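Local coordinates for protein 3,6-diketocamphane 1,6-monooxygenase (Pseudomonas putida, PDB 4UWM) that uses reduced FMN and molecular oxygen to convert a camphor-derived diketone into its lactone, a Baeyer-Villiger step in growth on (-)-camphor, at residues I107-I121 and T136-F148. Numbering follows the deposited sequence.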
loop_
_atom_site.group_PDB
_atom_site.type_symbol
_atom_site.label_atom_id
_atom_site.label_comp_id
_atom_site.label_asym_id
_atom_site.label_seq_id
_atom_site.Cartn_x
_atom_site.Cartn_y
_atom_site.Cartn_z
ATOM N N ILE A 107 6.326 -7.853 -12.784
ATOM C CA ILE A 107 6.261 -6.553 -13.495
ATOM C C ILE A 107 5.551 -6.684 -14.827
ATOM O O ILE A 107 5.558 -7.752 -15.418
ATOM C CB ILE A 107 7.665 -5.944 -13.719
ATOM C CG1 ILE A 107 8.492 -6.816 -14.695
ATOM C CG2 ILE A 107 8.369 -5.761 -12.385
ATOM C CD1 ILE A 107 9.768 -6.146 -15.194
ATOM N N GLY A 108 4.907 -5.620 -15.294
ATOM C CA GLY A 108 4.285 -5.652 -16.604
ATOM C C GLY A 108 3.946 -4.277 -17.106
ATOM O O GLY A 108 4.125 -3.295 -16.388
ATOM N N ALA A 109 3.441 -4.219 -18.337
ATOM C CA ALA A 109 3.119 -2.975 -19.036
ATOM C C ALA A 109 1.694 -2.544 -18.809
ATOM O O ALA A 109 1.405 -1.353 -18.795
ATOM C CB ALA A 109 3.349 -3.144 -20.541
ATOM N N GLY A 110 0.793 -3.519 -18.688
ATOM C CA GLY A 110 -0.648 -3.249 -18.617
ATOM C C GLY A 110 -1.324 -3.433 -19.979
ATOM O O GLY A 110 -0.930 -2.814 -20.970
ATOM N N ALA A 111 -2.367 -4.249 -19.996
ATOM C CA ALA A 111 -3.101 -4.615 -21.209
ATOM C C ALA A 111 -4.431 -3.884 -21.362
ATOM O O ALA A 111 -5.186 -4.181 -22.284
ATOM C CB ALA A 111 -3.334 -6.122 -21.214
ATOM N N TYR A 112 -4.729 -2.926 -20.481
ATOM C CA TYR A 112 -6.016 -2.230 -20.525
ATOM C C TYR A 112 -5.819 -0.749 -20.864
ATOM O O TYR A 112 -5.372 0.032 -20.016
ATOM C CB TYR A 112 -6.786 -2.416 -19.198
ATOM C CG TYR A 112 -7.199 -3.861 -19.000
ATOM C CD1 TYR A 112 -6.341 -4.780 -18.396
ATOM C CD2 TYR A 112 -8.426 -4.323 -19.482
ATOM C CE1 TYR A 112 -6.712 -6.104 -18.237
ATOM C CE2 TYR A 112 -8.808 -5.641 -19.326
ATOM C CZ TYR A 112 -7.952 -6.526 -18.713
ATOM O OH TYR A 112 -8.335 -7.846 -18.565
ATOM N N PRO A 113 -6.147 -0.347 -22.102
ATOM C CA PRO A 113 -5.951 1.053 -22.512
ATOM C C PRO A 113 -6.692 2.097 -21.672
ATOM O O PRO A 113 -6.226 3.230 -21.567
ATOM C CB PRO A 113 -6.455 1.079 -23.967
ATOM C CG PRO A 113 -7.193 -0.201 -24.164
ATOM C CD PRO A 113 -6.576 -1.192 -23.231
ATOM N N GLN A 114 -7.856 1.746 -21.114
ATOM C CA GLN A 114 -8.602 2.684 -20.268
ATOM C C GLN A 114 -7.755 3.075 -19.049
ATOM O O GLN A 114 -7.744 4.227 -18.630
ATOM C CB GLN A 114 -9.938 2.086 -19.800
ATOM C CG GLN A 114 -10.975 1.819 -20.899
ATOM C CD GLN A 114 -11.589 3.095 -21.449
ATOM O OE1 GLN A 114 -10.925 3.860 -22.134
ATOM N NE2 GLN A 114 -12.866 3.329 -21.145
ATOM N N ALA A 115 -7.045 2.099 -18.488
ATOM C CA ALA A 115 -6.151 2.352 -17.341
ATOM C C ALA A 115 -4.864 3.076 -17.760
ATOM O O ALA A 115 -4.398 3.974 -17.060
ATOM C CB ALA A 115 -5.819 1.050 -16.624
ATOM N N SER A 116 -4.277 2.671 -18.888
ATOM C CA SER A 116 -3.128 3.394 -19.471
ATOM C C SER A 116 -3.413 4.893 -19.642
ATOM O O SER A 116 -2.584 5.746 -19.273
ATOM C CB SER A 116 -2.762 2.783 -20.826
ATOM O OG SER A 116 -2.347 1.436 -20.678
ATOM N N TYR A 117 -4.595 5.194 -20.194
ATOM C CA TYR A 117 -5.086 6.560 -20.399
ATOM C C TYR A 117 -5.116 7.351 -19.062
ATOM O O TYR A 117 -4.673 8.493 -19.012
ATOM C CB TYR A 117 -6.494 6.521 -20.997
ATOM C CG TYR A 117 -7.076 7.862 -21.408
ATOM C CD1 TYR A 117 -6.891 8.369 -22.714
ATOM C CD2 TYR A 117 -7.831 8.607 -20.515
ATOM C CE1 TYR A 117 -7.442 9.600 -23.094
ATOM C CE2 TYR A 117 -8.376 9.844 -20.873
ATOM C CZ TYR A 117 -8.189 10.334 -22.171
ATOM O OH TYR A 117 -8.760 11.565 -22.495
ATOM N N MET A 118 -5.654 6.743 -18.009
ATOM C CA MET A 118 -5.715 7.384 -16.678
ATOM C C MET A 118 -4.336 7.866 -16.237
ATOM O O MET A 118 -4.205 8.932 -15.617
ATOM C CB MET A 118 -6.270 6.430 -15.611
ATOM C CG MET A 118 -7.643 5.860 -15.892
ATOM S SD MET A 118 -8.179 4.592 -14.719
ATOM C CE MET A 118 -9.888 4.409 -15.211
ATOM N N HIS A 119 -3.322 7.078 -16.555
ATOM C CA HIS A 119 -1.970 7.354 -16.153
ATOM C C HIS A 119 -1.165 8.143 -17.206
ATOM O O HIS A 119 0.061 8.206 -17.141
ATOM C CB HIS A 119 -1.278 6.055 -15.720
ATOM C CG HIS A 119 -1.981 5.360 -14.580
ATOM N ND1 HIS A 119 -2.995 4.444 -14.775
ATOM C CD2 HIS A 119 -1.848 5.487 -13.236
ATOM C CE1 HIS A 119 -3.429 4.005 -13.606
ATOM N NE2 HIS A 119 -2.756 4.631 -12.655
ATOM N N GLY A 120 -1.876 8.777 -18.139
ATOM C CA GLY A 120 -1.246 9.710 -19.074
ATOM C C GLY A 120 -0.697 9.123 -20.350
ATOM O O GLY A 120 0.034 9.809 -21.063
ATOM N N ILE A 121 -1.025 7.855 -20.631
ATOM C CA ILE A 121 -0.517 7.173 -21.809
ATOM C C ILE A 121 -1.671 6.980 -22.785
ATOM O O ILE A 121 -2.548 6.141 -22.556
ATOM C CB ILE A 121 0.126 5.800 -21.496
ATOM C CG1 ILE A 121 1.261 5.922 -20.504
ATOM C CG2 ILE A 121 0.667 5.166 -22.767
ATOM C CD1 ILE A 121 0.971 5.321 -19.132
ATOM N N THR A 136 3.780 9.734 -29.298
ATOM C CA THR A 136 3.122 8.767 -28.421
ATOM C C THR A 136 4.141 8.110 -27.491
ATOM O O THR A 136 5.324 8.008 -27.822
ATOM C CB THR A 136 2.401 7.655 -29.220
ATOM O OG1 THR A 136 2.088 8.123 -30.536
ATOM C CG2 THR A 136 1.116 7.228 -28.517
ATOM N N LYS A 137 3.667 7.666 -26.331
ATOM C CA LYS A 137 4.495 6.954 -25.365
ATOM C C LYS A 137 4.474 5.446 -25.627
ATOM O O LYS A 137 3.467 4.901 -26.074
ATOM C CB LYS A 137 4.005 7.255 -23.942
ATOM C CG LYS A 137 3.855 8.735 -23.643
ATOM C CD LYS A 137 3.676 8.995 -22.156
ATOM C CE LYS A 137 3.179 10.419 -21.905
ATOM N NZ LYS A 137 3.135 10.758 -20.457
ATOM N N ASN A 138 5.572 4.767 -25.332
ATOM C CA ASN A 138 5.634 3.330 -25.537
ATOM C C ASN A 138 5.677 2.576 -24.202
ATOM O O ASN A 138 6.648 2.694 -23.447
ATOM C CB ASN A 138 6.854 2.976 -26.372
ATOM C CG ASN A 138 6.930 1.503 -26.690
ATOM O OD1 ASN A 138 7.467 0.713 -25.919
ATOM N ND2 ASN A 138 6.393 1.124 -27.842
ATOM N N LEU A 139 4.652 1.771 -23.930
ATOM C CA LEU A 139 4.544 1.089 -22.627
ATOM C C LEU A 139 5.732 0.180 -22.325
ATOM O O LEU A 139 6.237 0.196 -21.218
ATOM C CB LEU A 139 3.224 0.320 -22.489
ATOM C CG LEU A 139 1.948 1.179 -22.410
ATOM C CD1 LEU A 139 0.714 0.334 -22.673
ATOM C CD2 LEU A 139 1.818 1.906 -21.078
ATOM N N ASN A 140 6.204 -0.587 -23.305
ATOM C CA ASN A 140 7.359 -1.486 -23.077
ATOM C C ASN A 140 8.664 -0.742 -22.782
ATOM O O ASN A 140 9.469 -1.197 -21.962
ATOM C CB ASN A 140 7.532 -2.476 -24.240
ATOM C CG ASN A 140 6.390 -3.488 -24.325
ATOM O OD1 ASN A 140 5.863 -3.971 -23.306
ATOM N ND2 ASN A 140 6.001 -3.814 -25.539
ATOM N N ASP A 141 8.867 0.396 -23.446
ATOM C CA ASP A 141 10.014 1.262 -23.153
ATOM C C ASP A 141 9.902 1.837 -21.732
ATOM O O ASP A 141 10.897 1.927 -21.010
ATOM C CB ASP A 141 10.093 2.431 -24.136
ATOM C CG ASP A 141 10.468 2.002 -25.550
ATOM O OD1 ASP A 141 10.975 0.874 -25.738
ATOM O OD2 ASP A 141 10.262 2.822 -26.478
ATOM N N MET A 142 8.682 2.226 -21.353
ATOM C CA MET A 142 8.387 2.630 -19.968
ATOM C C MET A 142 8.750 1.542 -18.959
ATOM O O MET A 142 9.409 1.837 -17.955
ATOM C CB MET A 142 6.936 3.096 -19.809
ATOM C CG MET A 142 6.648 4.325 -20.619
ATOM S SD MET A 142 4.964 4.935 -20.538
ATOM C CE MET A 142 5.012 5.917 -19.038
ATOM N N VAL A 143 8.371 0.291 -19.235
ATOM C CA VAL A 143 8.757 -0.840 -18.366
ATOM C C VAL A 143 10.265 -0.952 -18.215
ATOM O O VAL A 143 10.777 -1.135 -17.108
ATOM C CB VAL A 143 8.137 -2.200 -18.826
ATOM C CG1 VAL A 143 8.719 -3.382 -18.065
ATOM C CG2 VAL A 143 6.615 -2.182 -18.718
ATOM N N ARG A 144 10.991 -0.834 -19.331
ATOM C CA ARG A 144 12.454 -0.931 -19.329
ATOM C C ARG A 144 13.128 0.161 -18.489
ATOM O O ARG A 144 14.027 -0.114 -17.712
ATOM C CB ARG A 144 12.974 -0.877 -20.774
ATOM C CG ARG A 144 14.249 -1.658 -21.025
ATOM C CD ARG A 144 14.600 -1.657 -22.509
ATOM N NE ARG A 144 13.453 -1.979 -23.360
ATOM C CZ ARG A 144 12.927 -1.153 -24.261
ATOM N NH1 ARG A 144 13.443 0.057 -24.448
ATOM N NH2 ARG A 144 11.887 -1.541 -24.984
ATOM N N GLU A 145 12.700 1.404 -18.674
ATOM C CA GLU A 145 13.302 2.527 -17.954
ATOM C C GLU A 145 12.995 2.416 -16.465
ATOM O O GLU A 145 13.863 2.657 -15.632
ATOM C CB GLU A 145 12.836 3.882 -18.513
ATOM C CG GLU A 145 13.537 5.102 -17.896
ATOM C CD GLU A 145 13.062 6.417 -18.487
ATOM O OE1 GLU A 145 12.881 6.501 -19.707
ATOM O OE2 GLU A 145 12.856 7.383 -17.744
ATOM N N SER A 146 11.758 2.038 -16.130
ATOM C CA SER A 146 11.413 1.890 -14.710
ATOM C C SER A 146 12.293 0.834 -14.055
ATOM O O SER A 146 12.881 1.060 -13.004
ATOM C CB SER A 146 9.924 1.546 -14.515
ATOM O OG SER A 146 9.745 1.059 -13.186
ATOM N N LEU A 147 12.398 -0.330 -14.682
ATOM C CA LEU A 147 13.186 -1.413 -14.103
ATOM C C LEU A 147 14.662 -0.999 -13.975
ATOM O O LEU A 147 15.309 -1.288 -12.972
ATOM C CB LEU A 147 13.063 -2.668 -14.974
ATOM C CG LEU A 147 13.876 -3.901 -14.579
ATOM C CD1 LEU A 147 13.534 -4.373 -13.167
ATOM C CD2 LEU A 147 13.604 -4.989 -15.597
ATOM N N PHE A 148 15.171 -0.315 -14.996
ATOM C CA PHE A 148 16.550 0.224 -14.963
ATOM C C PHE A 148 16.747 1.055 -13.700
ATOM O O PHE A 148 17.692 0.816 -12.951
ATOM C CB PHE A 148 16.830 1.052 -16.220
ATOM C CG PHE A 148 18.149 1.797 -16.188
ATOM C CD1 PHE A 148 19.344 1.144 -16.468
ATOM C CD2 PHE A 148 18.183 3.152 -15.883
ATOM C CE1 PHE A 148 20.552 1.826 -16.454
ATOM C CE2 PHE A 148 19.393 3.845 -15.858
ATOM C CZ PHE A 148 20.577 3.178 -16.151
HETATM O O HOH W 1 2.487 9.133 -17.695
#
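L139 spreads its two methyls over segment 107-121: CD2 lies 3.8 Å from I121 CG2, while CD1 makes van der Waals contact with S116 OG and the carbonyl O of G110. I121 also meets M142 tip to tip, with CG1 3.8 Å from SD; the methionine, bent at chi3 (84°), brings its CE beside the isoleucine too. Branched at CB, I121 serves both partners at once, and an alanine here would probably open a gap beside L139 CD2 and M142 SD. A109 sits where the two backbones come nearest, its CA 5.6 Å from L139 CA, a spacing that suits a residue as small as alanine; its CB rests on L139 CB. With CG1 anti to the backbone N (chi1 171°), V143 sends that methyl to I107 CD1, which L147 CD2 meets at 4.0 Å. In the TIM barrel of the luciferase family, helix 139-155 follows strand 105-108 after the short helix 113-118 and packs outside the strand, whose G108 lies near the bound FMN. N138 caps helix 139-155, OD1 accepting from D141 N at 2.9 Å in the carbonyl plane. G120, at positive phi (88°), is C-prime of the Schellman motif ending helix 113-118; a CB there would jam against the carbonyl O of H119. The carbonyl O of G120 takes a weak hydrogen bond from K137 NZ (3.3 Å), whose charge also reaches a salt bridge with D167 of the second subunit.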